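Local atomic coordinates of uncharacterized protein (Bordetella bronchiseptica, PDB entry 4XG0), a protein that probably phosphorylates an acid sugar, as a member of the DUF1537 kinase family, which works in catabolic pathways for acid sugars. Residues G146-Q151 with D213-A218; G152-G157 with S177-L182; G257-V262 with G351-V356; R345-H350 with G393-L398. One frame throughout, in Å; residues are numbered along the deposited sequence.

Contact 1: residues G146-Q151 with D213-A218; sequences GRTVRQ and DALDDA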
loop_
_atom_site.group_PDB
_atom_site.type_symbol
_atom_site.label_atom_id
_atom_site.label_comp_id
_atom_site.label_asym_id
_atom_site.label_seq_id
_atom_site.Cartn_x
_atom_site.Cartn_y
_atom_site.Cartn_z
ATOM N N GLY A 146 -7.075 19.251 -2.319
ATOM C CA GLY A 146 -8.237 19.954 -1.800
ATOM C C GLY A 146 -9.569 19.327 -2.131
ATOM O O GLY A 146 -10.615 19.915 -1.851
ATOM N N ARG A 147 -9.573 18.124 -2.680
ATOM C CA ARG A 147 -10.860 17.488 -2.953
ATOM C C ARG A 147 -11.168 16.482 -1.864
ATOM O O ARG A 147 -10.326 15.669 -1.501
ATOM C CB ARG A 147 -10.854 16.824 -4.310
ATOM C CG ARG A 147 -10.875 17.779 -5.486
ATOM C CD ARG A 147 -9.476 18.122 -5.940
ATOM N NE ARG A 147 -9.509 18.847 -7.201
ATOM C CZ ARG A 147 -9.325 20.162 -7.336
ATOM N NH1 ARG A 147 -9.426 20.712 -8.538
ATOM N NH2 ARG A 147 -9.030 20.936 -6.293
ATOM N N THR A 148 -12.366 16.561 -1.319
ATOM C CA THR A 148 -12.783 15.672 -0.254
ATOM C C THR A 148 -14.203 15.230 -0.574
ATOM O O THR A 148 -14.855 15.834 -1.410
ATOM C CB THR A 148 -12.718 16.345 1.110
ATOM O OG1 THR A 148 -13.550 17.533 1.146
ATOM C CG2 THR A 148 -11.277 16.730 1.431
ATOM N N VAL A 149 -14.636 14.151 0.072
ATOM C CA VAL A 149 -16.003 13.661 -0.055
ATOM C C VAL A 149 -16.626 13.732 1.333
ATOM O O VAL A 149 -16.147 13.084 2.301
ATOM C CB VAL A 149 -16.060 12.228 -0.628
ATOM C CG1 VAL A 149 -17.483 11.692 -0.579
ATOM C CG2 VAL A 149 -15.521 12.209 -2.078
ATOM N N ARG A 150 -17.669 14.555 1.432
ATOM C CA ARG A 150 -18.325 14.897 2.698
ATOM C C ARG A 150 -19.818 14.590 2.647
ATOM O O ARG A 150 -20.554 15.242 1.917
ATOM C CB ARG A 150 -18.147 16.381 2.991
ATOM C CG ARG A 150 -16.689 16.794 3.035
ATOM C CD ARG A 150 -16.537 18.205 3.590
ATOM N NE ARG A 150 -15.222 18.732 3.256
ATOM C CZ ARG A 150 -14.720 19.881 3.707
ATOM N NH1 ARG A 150 -13.495 20.239 3.330
ATOM N NH2 ARG A 150 -15.431 20.673 4.509
ATOM N N GLN A 151 -20.248 13.616 3.449
ATOM C CA GLN A 151 -21.611 13.098 3.387
ATOM C C GLN A 151 -21.997 12.846 1.910
ATOM O O GLN A 151 -23.134 13.143 1.468
ATOM C CB GLN A 151 -22.589 14.052 4.097
ATOM C CG GLN A 151 -22.217 14.227 5.577
ATOM C CD GLN A 151 -23.323 14.806 6.423
ATOM O OE1 GLN A 151 -23.746 15.937 6.227
ATOM N NE2 GLN A 151 -23.784 14.031 7.379
ATOM N N ASP A 213 -16.947 8.446 2.177
ATOM C CA ASP A 213 -16.409 9.728 2.505
ATOM C C ASP A 213 -14.912 9.605 2.698
ATOM O O ASP A 213 -14.386 8.535 3.048
ATOM C CB ASP A 213 -17.028 10.232 3.817
ATOM C CG ASP A 213 -18.264 11.047 3.619
ATOM O OD1 ASP A 213 -18.911 10.963 2.547
ATOM O OD2 ASP A 213 -18.609 11.785 4.585
ATOM N N ALA A 214 -14.247 10.725 2.493
ATOM C CA ALA A 214 -12.846 10.854 2.902
ATOM C C ALA A 214 -12.506 12.324 3.006
ATOM O O ALA A 214 -12.685 13.074 2.039
ATOM C CB ALA A 214 -11.945 10.195 1.876
ATOM N N LEU A 215 -11.998 12.734 4.158
ATOM C CA LEU A 215 -11.524 14.105 4.343
ATOM C C LEU A 215 -9.998 14.256 4.154
ATOM O O LEU A 215 -9.488 15.347 3.820
ATOM C CB LEU A 215 -11.885 14.542 5.746
ATOM C CG LEU A 215 -11.961 16.032 6.020
ATOM C CD1 LEU A 215 -13.002 16.699 5.105
ATOM C CD2 LEU A 215 -12.350 16.211 7.478
ATOM N N ASP A 216 -9.271 13.170 4.394
ATOM C CA ASP A 216 -7.814 13.226 4.386
ATOM C C ASP A 216 -7.198 11.911 3.914
ATOM O O ASP A 216 -7.910 10.936 3.655
ATOM C CB ASP A 216 -7.246 13.652 5.753
ATOM C CG ASP A 216 -7.628 12.720 6.881
ATOM O OD1 ASP A 216 -8.101 11.588 6.636
ATOM O OD2 ASP A 216 -7.429 13.132 8.037
ATOM N N ASP A 217 -5.879 11.906 3.823
ATOM C CA ASP A 217 -5.142 10.740 3.329
ATOM C C ASP A 217 -5.354 9.558 4.252
ATOM O O ASP A 217 -5.405 8.416 3.791
ATOM C CB ASP A 217 -3.647 11.049 3.207
ATOM C CG ASP A 217 -3.331 11.929 2.013
ATOM O OD1 ASP A 217 -4.114 11.927 1.044
ATOM O OD2 ASP A 217 -2.289 12.620 2.038
ATOM N N ALA A 218 -5.438 9.812 5.561
ATOM C CA ALA A 218 -5.711 8.749 6.513
ATOM C C ALA A 218 -7.032 8.055 6.177
ATOM O O ALA A 218 -7.163 6.825 6.302
ATOM C CB ALA A 218 -5.720 9.292 7.971
#
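Val149 and Ala214 pair their backbones through two hydrogen bonds, a single antiparallel bridge of the hydrogen-bonded kind. Val149 N donates to Ala214 O at 3.0 Å, almost straight (167°). In return Ala214 N meets a lone pair of Val149 O, in the carbonyl plane, at 3.0 Å, through a more bent bond (145°).

One side-chain bond extends this pairing. Asp213 OD2 accepts from Gln151 N at 2.7 Å, on the syn side of the carboxylate and a little out of its plane. The other oxygen, Asp213 OD1, takes the N-H of Gly152, so the carboxylate spans two successive amides where the chain turns after strand 147-150.

The apolar and mixed contacts gather at Leu215. Its CD1 methyl lies over a face of the Arg150 guanidinium, 3.5 Å from Arg150 NE, while Thr148 OG1, set between its backbone N and carbonyl carbon (chi1 58°), occupies the edge of the same group and accepts from Arg150 NE at 2.9 Å. That in-plane bond should restrain the guanidinium's rotation. Thr148 runs side by side with Leu215, and Thr148 CG2 reaches Leu215 O at 3.3 Å.

The bridge ties the edge strand 147-150 of a small antiparallel sheet to the connection between strand 209-212 of the large parallel sheet and helix 217-230, which Asp216 N-caps through Asp219 N. Strand 153-156 flanks strand 147-150, with Tyr155 against Thr148 and Arg150.

Contact 2: residues G152-G157 with S177-L182; sequences GVLYVG and SHIPTL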
loop_
_atom_site.group_PDB
_atom_site.type_symbol
_atom_site.label_atom_id
_atom_site.label_comp_id
_atom_site.label_asym_id
_atom_site.label_seq_id
_atom_site.Cartn_x
_atom_site.Cartn_y
_atom_site.Cartn_z
ATOM N N GLY A 152 -21.027 12.299 1.186
ATOM C CA GLY A 152 -21.191 11.889 -0.199
ATOM C C GLY A 152 -21.007 12.991 -1.221
ATOM O O GLY A 152 -21.077 12.714 -2.429
ATOM N N VAL A 153 -20.758 14.220 -0.762
ATOM C CA VAL A 153 -20.625 15.376 -1.641
ATOM C C VAL A 153 -19.174 15.651 -1.989
ATOM O O VAL A 153 -18.337 15.684 -1.113
ATOM C CB VAL A 153 -21.194 16.650 -0.972
ATOM C CG1 VAL A 153 -21.010 17.846 -1.876
ATOM C CG2 VAL A 153 -22.669 16.480 -0.636
ATOM N N LEU A 154 -18.880 15.829 -3.267
ATOM C CA LEU A 154 -17.507 16.157 -3.666
ATOM C C LEU A 154 -17.277 17.640 -3.366
ATOM O O LEU A 154 -17.918 18.517 -3.950
ATOM C CB LEU A 154 -17.289 15.834 -5.146
ATOM C CG LEU A 154 -15.832 15.670 -5.640
ATOM C CD1 LEU A 154 -15.080 17.012 -5.578
ATOM C CD2 LEU A 154 -15.095 14.595 -4.821
ATOM N N TYR A 155 -16.402 17.895 -2.399
ATOM C CA TYR A 155 -16.021 19.245 -2.012
ATOM C C TYR A 155 -14.667 19.614 -2.626
ATOM O O TYR A 155 -13.733 18.805 -2.654
ATOM C CB TYR A 155 -15.909 19.353 -0.493
ATOM C CG TYR A 155 -17.170 19.836 0.180
ATOM C CD1 TYR A 155 -18.295 19.028 0.252
ATOM C CD2 TYR A 155 -17.242 21.108 0.708
ATOM C CE1 TYR A 155 -19.467 19.464 0.868
ATOM C CE2 TYR A 155 -18.387 21.557 1.329
ATOM C CZ TYR A 155 -19.497 20.735 1.395
ATOM O OH TYR A 155 -20.623 21.195 1.991
ATOM N N VAL A 156 -14.583 20.851 -3.117
ATOM C CA VAL A 156 -13.310 21.447 -3.537
ATOM C C VAL A 156 -13.031 22.573 -2.530
ATOM O O VAL A 156 -13.791 23.539 -2.475
ATOM C CB VAL A 156 -13.414 22.056 -4.969
ATOM C CG1 VAL A 156 -12.109 22.712 -5.370
ATOM C CG2 VAL A 156 -13.815 20.990 -6.011
ATOM N N GLY A 157 -11.964 22.464 -1.733
ATOM C CA GLY A 157 -11.825 23.320 -0.566
ATOM C C GLY A 157 -13.086 23.252 0.307
ATOM O O GLY A 157 -13.569 22.157 0.597
ATOM N N SER A 177 -23.286 17.495 -7.252
ATOM C CA SER A 177 -22.111 17.350 -6.377
ATOM C C SER A 177 -22.288 16.164 -5.436
ATOM O O SER A 177 -21.336 15.656 -4.893
ATOM C CB SER A 177 -21.985 18.598 -5.485
ATOM O OG SER A 177 -21.891 19.806 -6.227
ATOM N N HIS A 178 -23.546 15.763 -5.214
ATOM C CA HIS A 178 -23.841 14.723 -4.242
ATOM C C HIS A 178 -23.750 13.395 -4.955
ATOM O O HIS A 178 -24.646 13.034 -5.744
ATOM C CB HIS A 178 -25.252 14.943 -3.638
ATOM C CG HIS A 178 -25.537 14.044 -2.474
ATOM N ND1 HIS A 178 -26.538 13.106 -2.488
ATOM C CD2 HIS A 178 -24.891 13.896 -1.293
ATOM C CE1 HIS A 178 -26.537 12.446 -1.338
ATOM N NE2 HIS A 178 -25.539 12.904 -0.600
ATOM N N ILE A 179 -22.635 12.680 -4.742
ATOM C CA ILE A 179 -22.317 11.571 -5.629
ATOM C C ILE A 179 -23.386 10.477 -5.533
ATOM O O ILE A 179 -23.762 9.895 -6.546
ATOM C CB ILE A 179 -20.885 11.029 -5.396
ATOM C CG1 ILE A 179 -19.891 12.192 -5.470
ATOM C CG2 ILE A 179 -20.589 9.967 -6.432
ATOM C CD1 ILE A 179 -18.480 11.862 -4.991
ATOM N N PRO A 180 -23.934 10.236 -4.327
ATOM C CA PRO A 180 -24.991 9.217 -4.197
ATOM C C PRO A 180 -26.238 9.531 -5.038
ATOM O O PRO A 180 -26.886 8.627 -5.556
ATOM C CB PRO A 180 -25.286 9.210 -2.696
ATOM C CG PRO A 180 -24.026 9.736 -2.056
ATOM C CD PRO A 180 -23.480 10.738 -3.018
ATOM N N THR A 181 -26.568 10.808 -5.176
ATOM C CA THR A 181 -27.652 11.223 -6.051
ATOM C C THR A 181 -27.247 11.029 -7.522
ATOM O O THR A 181 -27.998 10.466 -8.317
ATOM C CB THR A 181 -28.006 12.674 -5.770
ATOM O OG1 THR A 181 -28.497 12.778 -4.439
ATOM C CG2 THR A 181 -29.083 13.174 -6.727
ATOM N N LEU A 182 -26.031 11.454 -7.865
ATOM C CA LEU A 182 -25.494 11.307 -9.227
ATOM C C LEU A 182 -25.560 9.855 -9.673
ATOM O O LEU A 182 -25.972 9.562 -10.807
ATOM C CB LEU A 182 -24.052 11.834 -9.295
ATOM C CG LEU A 182 -23.297 11.850 -10.631
ATOM C CD1 LEU A 182 -24.024 12.677 -11.670
ATOM C CD2 LEU A 182 -21.886 12.385 -10.390
#
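Gly152 and Ile179 define the tight part of this contact. Gly152 O accepts from Ile179 N at 2.8 Å, with the donor tilted 32° from the carbonyl plane, while Pro180 CD presses on that same oxygen at 3.2 Å. A second backbone bond, Leu154 N to Ser177 O at 3.0 Å, brackets Val153, whose CA also approaches Ser177 O at 3.3 Å in a CA-H...O contact. Together they make a single bridge between Val153 and His178. Leu154 CB packs on Ile179 CD1 at 4.1 Å.

The more open side belongs to the partly exposed Val153 and His178. With CG2 beside its backbone N (chi1 178°, CG1 trans to N), Val153 brings this methyl to the edge of the imidazole, 3.5 Å from His178 CD2. Pro180 CD covers one face of the ring, over its centre, and OG1 of the exposed Thr181 is hydrogen-bonded in the ring plane to His178 ND1 at 2.8 Å. Gln187 OE1 holds the other nitrogen, fixing the ring at both.

His178 stands at the N-cap position of helix 179-183. The contact therefore fastens this helix start to strand 153-156, between strands 147-150 and 159-160, with Phe119 of helix 119-130 packed against Ile179 and Leu182.

Contact 3: residues G257-V262 with G351-V356; sequences GPVLVV and GAAGVV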
loop_
_atom_site.group_PDB
_atom_site.type_symbol
_atom_site.label_atom_id
_atom_site.label_comp_id
_atom_site.label_asym_id
_atom_site.label_seq_id
_atom_site.Cartn_x
_atom_site.Cartn_y
_atom_site.Cartn_z
ATOM N N GLY A 257 5.002 -13.587 5.668
ATOM C CA GLY A 257 5.715 -13.731 6.921
ATOM C C GLY A 257 5.787 -12.378 7.606
ATOM O O GLY A 257 5.476 -11.358 6.981
ATOM N N PRO A 258 6.234 -12.365 8.869
ATOM C CA PRO A 258 6.350 -11.126 9.631
ATOM C C PRO A 258 7.563 -10.334 9.211
ATOM O O PRO A 258 8.516 -10.892 8.687
ATOM C CB PRO A 258 6.536 -11.634 11.052
ATOM C CG PRO A 258 7.330 -12.863 10.873
ATOM C CD PRO A 258 6.769 -13.508 9.623
ATOM N N VAL A 259 7.507 -9.029 9.410
ATOM C CA VAL A 259 8.691 -8.205 9.389
ATOM C C VAL A 259 9.378 -8.360 10.731
ATOM O O VAL A 259 8.747 -8.242 11.786
ATOM C CB VAL A 259 8.340 -6.701 9.143
ATOM C CG1 VAL A 259 9.567 -5.863 9.375
ATOM C CG2 VAL A 259 7.871 -6.502 7.745
ATOM N N LEU A 260 10.673 -8.661 10.703
ATOM C CA LEU A 260 11.463 -8.778 11.906
ATOM C C LEU A 260 12.208 -7.462 12.161
ATOM O O LEU A 260 12.929 -6.996 11.299
ATOM C CB LEU A 260 12.499 -9.903 11.716
ATOM C CG LEU A 260 13.390 -10.155 12.915
ATOM C CD1 LEU A 260 12.564 -10.552 14.137
ATOM C CD2 LEU A 260 14.400 -11.250 12.584
ATOM N N VAL A 261 12.031 -6.873 13.344
ATOM C CA VAL A 261 12.707 -5.648 13.719
ATOM C C VAL A 261 13.712 -5.886 14.854
ATOM O O VAL A 261 13.363 -6.428 15.895
ATOM C CB VAL A 261 11.682 -4.588 14.137
ATOM C CG1 VAL A 261 12.364 -3.279 14.475
ATOM C CG2 VAL A 261 10.643 -4.434 13.058
ATOM N N VAL A 262 14.975 -5.490 14.630
ATOM C CA VAL A 262 16.032 -5.755 15.568
ATOM C C VAL A 262 16.536 -4.410 16.054
ATOM O O VAL A 262 16.969 -3.556 15.254
ATOM C CB VAL A 262 17.168 -6.562 14.931
ATOM C CG1 VAL A 262 18.215 -6.840 15.960
ATOM C CG2 VAL A 262 16.608 -7.843 14.364
ATOM N N GLY A 351 11.262 -17.751 8.149
ATOM C CA GLY A 351 10.957 -16.858 7.051
ATOM C C GLY A 351 10.561 -15.508 7.613
ATOM O O GLY A 351 10.230 -15.402 8.786
ATOM N N ALA A 352 10.643 -14.483 6.768
ATOM C CA ALA A 352 10.280 -13.128 7.141
ATOM C C ALA A 352 10.040 -12.362 5.868
ATOM O O ALA A 352 10.628 -12.654 4.811
ATOM C CB ALA A 352 11.390 -12.468 7.977
ATOM N N ALA A 353 9.155 -11.382 5.959
ATOM C CA ALA A 353 8.909 -10.487 4.868
ATOM C C ALA A 353 10.049 -9.508 4.646
ATOM O O ALA A 353 10.186 -8.961 3.561
ATOM C CB ALA A 353 7.603 -9.709 5.140
ATOM N N GLY A 354 10.858 -9.306 5.687
ATOM C CA GLY A 354 11.992 -8.400 5.690
ATOM C C GLY A 354 12.515 -8.189 7.103
ATOM O O GLY A 354 11.943 -8.703 8.077
ATOM N N VAL A 355 13.605 -7.435 7.193
ATOM C CA VAL A 355 14.243 -7.088 8.442
ATOM C C VAL A 355 14.467 -5.597 8.503
ATOM O O VAL A 355 14.789 -4.958 7.500
ATOM C CB VAL A 355 15.606 -7.783 8.595
ATOM C CG1 VAL A 355 16.237 -7.428 9.961
ATOM C CG2 VAL A 355 15.439 -9.239 8.460
ATOM N N VAL A 356 14.265 -5.041 9.690
ATOM C CA VAL A 356 14.590 -3.662 9.969
ATOM C C VAL A 356 15.616 -3.673 11.113
ATOM O O VAL A 356 15.449 -4.388 12.116
ATOM C CB VAL A 356 13.334 -2.871 10.443
ATOM C CG1 VAL A 356 13.702 -1.452 10.753
ATOM C CG2 VAL A 356 12.238 -2.920 9.416
#
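Val356 faces both Val259 and Val261 on one side of the sheet. Its CG2, beside the backbone N with CG1 trans to that N (chi1 179°), is turned to Val259 and comes to 4.0 Å from Val259 CG1, while Val356 CB lies 4.1 Å from Val261 CG2, the latter two side chains running alongside each other in the same direction. That face is covered by helix 412-421, whose Leu413, Ala416 and Ile420 all touch Val356. Leu260, Val262 and Val355 populate the other face under helix 334-349.

Strands 259-263 and 354-358 are parallel neighbours; the axes of their segments 259-262 and 354-356 pass 4.7 Å apart at closest approach, at 22°. They lie inside a mixed sheet with helices on both faces, an alpha/beta layout consistent with the assignment of this half as a nucleotide-binding domain.

Of the four backbone hydrogen bonds, three join the strands themselves. Leu260 uses both its groups: N to Gly354 O at 2.9 Å, and O from Val356 N at 2.9 Å in the carbonyl plane. Val262 N then binds Val356 O at 2.8 Å, nearly straight on to the carbonyl.

Toward the start of the strands the pairing changes character. Ala353 N reaches Pro258 O at 2.8 Å, but from above the carbonyl plane, 48° out of it. Alongside, Ala353 CB packs on Gly257 O at 3.3 Å, and Arg421 makes a weak hydrogen bond to that oxygen.

Contact 4: residues R345-H350 with G393-L398; sequences RLVLAH and GQAAGL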
loop_
_atom_site.group_PDB
_atom_site.type_symbol
_atom_site.label_atom_id
_atom_site.label_comp_id
_atom_site.label_asym_id
_atom_site.label_seq_id
_atom_site.Cartn_x
_atom_site.Cartn_y
_atom_site.Cartn_z
ATOM N N ARG A 345 19.080 -16.607 12.408
ATOM C CA ARG A 345 18.529 -17.944 12.580
ATOM C C ARG A 345 17.021 -17.954 12.317
ATOM O O ARG A 345 16.482 -18.873 11.672
ATOM C CB ARG A 345 18.859 -18.501 13.952
ATOM C CG ARG A 345 20.257 -19.082 14.072
ATOM C CD ARG A 345 20.667 -19.381 15.515
ATOM N NE ARG A 345 19.693 -20.194 16.247
ATOM C CZ ARG A 345 19.773 -20.456 17.551
ATOM N NH1 ARG A 345 20.774 -19.982 18.241
ATOM N NH2 ARG A 345 18.849 -21.197 18.160
ATOM N N LEU A 346 16.339 -16.936 12.814
ATOM C CA LEU A 346 14.880 -16.838 12.664
ATOM C C LEU A 346 14.413 -16.615 11.220
ATOM O O LEU A 346 13.459 -17.243 10.738
ATOM C CB LEU A 346 14.378 -15.692 13.530
ATOM C CG LEU A 346 12.863 -15.610 13.604
ATOM C CD1 LEU A 346 12.257 -16.933 13.873
ATOM C CD2 LEU A 346 12.514 -14.668 14.729
ATOM N N VAL A 347 15.064 -15.675 10.547
ATOM C CA VAL A 347 14.811 -15.438 9.137
ATOM C C VAL A 347 14.990 -16.703 8.300
ATOM O O VAL A 347 14.196 -16.998 7.405
ATOM C CB VAL A 347 15.750 -14.363 8.602
ATOM C CG1 VAL A 347 15.700 -14.325 7.101
ATOM C CG2 VAL A 347 15.406 -12.997 9.220
ATOM N N LEU A 348 16.018 -17.479 8.571
ATOM C CA LEU A 348 16.225 -18.662 7.738
ATOM C C LEU A 348 15.272 -19.792 8.102
ATOM O O LEU A 348 14.759 -20.528 7.233
ATOM C CB LEU A 348 17.672 -19.123 7.839
ATOM C CG LEU A 348 18.672 -18.121 7.279
ATOM C CD1 LEU A 348 20.125 -18.608 7.461
ATOM C CD2 LEU A 348 18.351 -17.847 5.820
ATOM N N ALA A 349 15.001 -19.937 9.383
ATOM C CA ALA A 349 14.222 -21.096 9.787
ATOM C C ALA A 349 12.712 -20.910 9.517
ATOM O O ALA A 349 12.036 -21.845 9.058
ATOM C CB ALA A 349 14.497 -21.427 11.252
ATOM N N HIS A 350 12.198 -19.714 9.799
ATOM C CA HIS A 350 10.761 -19.433 9.833
ATOM C C HIS A 350 10.339 -18.558 8.642
ATOM O O HIS A 350 9.216 -18.636 8.162
ATOM C CB HIS A 350 10.440 -18.730 11.160
ATOM C CG HIS A 350 9.064 -18.134 11.239
ATOM N ND1 HIS A 350 7.926 -18.896 11.391
ATOM C CD2 HIS A 350 8.654 -16.839 11.218
ATOM C CE1 HIS A 350 6.867 -18.100 11.434
ATOM N NE2 HIS A 350 7.282 -16.849 11.332
ATOM N N GLY A 393 25.048 -14.123 0.357
ATOM C CA GLY A 393 24.741 -14.837 1.575
ATOM C C GLY A 393 23.454 -15.624 1.513
ATOM O O GLY A 393 22.812 -15.742 0.468
ATOM N N GLN A 394 23.033 -16.099 2.666
ATOM C CA GLN A 394 21.970 -17.093 2.762
ATOM C C GLN A 394 20.545 -16.547 2.554
ATOM O O GLN A 394 19.598 -17.304 2.353
ATOM C CB GLN A 394 22.077 -17.744 4.148
ATOM C CG GLN A 394 23.533 -18.099 4.563
ATOM C CD GLN A 394 23.640 -18.577 6.003
ATOM O OE1 GLN A 394 23.582 -19.776 6.275
ATOM N NE2 GLN A 394 23.797 -17.633 6.934
ATOM N N ALA A 395 20.389 -15.229 2.629
ATOM C CA ALA A 395 19.071 -14.598 2.512
ATOM C C ALA A 395 19.087 -13.527 1.431
ATOM O O ALA A 395 18.383 -12.497 1.536
ATOM C CB ALA A 395 18.671 -13.969 3.838
ATOM N N ALA A 396 19.872 -13.752 0.386
ATOM C CA ALA A 396 19.888 -12.815 -0.724
ATOM C C ALA A 396 18.477 -12.551 -1.185
ATOM O O ALA A 396 17.680 -13.484 -1.356
ATOM C CB ALA A 396 20.710 -13.348 -1.869
ATOM N N GLY A 397 18.170 -11.274 -1.405
ATOM C CA GLY A 397 16.858 -10.868 -1.822
ATOM C C GLY A 397 15.940 -10.390 -0.725
ATOM O O GLY A 397 14.928 -9.737 -1.022
ATOM N N LEU A 398 16.267 -10.669 0.528
ATOM C CA LEU A 398 15.396 -10.267 1.622
ATOM C C LEU A 398 15.355 -8.758 1.730
ATOM O O LEU A 398 16.402 -8.124 1.822
ATOM C CB LEU A 398 15.867 -10.841 2.938
ATOM C CG LEU A 398 14.954 -10.639 4.146
ATOM C CD1 LEU A 398 13.689 -11.487 4.051
ATOM C CD2 LEU A 398 15.707 -10.936 5.388
#
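Leu348 lays a methyl over one face of the Gln394 carboxamide: CD1 of Leu348 is 3.8 Å from CD, OE1 and NE2 of Gln394 alike, which places it above the flat group and not at its rim. The two side chains cross at about a right angle. Gln394, extended beyond CG, carries its amide past the leucine, while the second methyl, Leu348 CD2, rests 3.7 Å from the backbone oxygen Gln394 O. Both residues are exposed, so this is the outer part of the contact.

Helix 334-349 thus presents its last turn to the loop joining strand 385-391 to strand 399-403. Ala395 to Leu398 form a type II beta turn, closed by Leu398 N to Ala395 O at 3.0 Å; Gly397 supplies the positive phi (97°) that the third position of such a turn takes.

At the two ends of the turn the contact becomes wholly apolar and more buried. Val347 CG1 and Leu398 CD2 meet tip to tip at 3.8 Å, the leucine branch being sent there with CG trans to the backbone N (chi1 -173°). Ala395 CB fills in between, at 4.4 Å from both Val347 CG1 and Leu348 CD2. No hydrogen bond crosses from helix to loop. Underneath, Val355 of strand 354-358 touches both Val347 and Leu398, and Leu370 packs beside Leu348 and Ala395.

How the contacts relate
The four contacts fall into two pairs, one in each half of the chain. Contacts 1 and 2 lie in the sugar-binding N-terminal domain, centres 10 Å apart, on successive strands of the small antiparallel sheet; contact 2 is nested along the chain within the loop that contact 1 closes. Contacts 3 and 4 follow in the nucleotide-binding C-terminal domain, also 10 Å apart, but their segments alternate: helix 334-349 is followed, after a short link, by strand 354-358, and the two contacts meet where Leu398 packs on that strand. Between the pairs, centres are 33 to 50 Å apart. Each pair thus belongs to its own domain, with no contact between the pairs, consistent with the two-domain make-up expected of this kinase family.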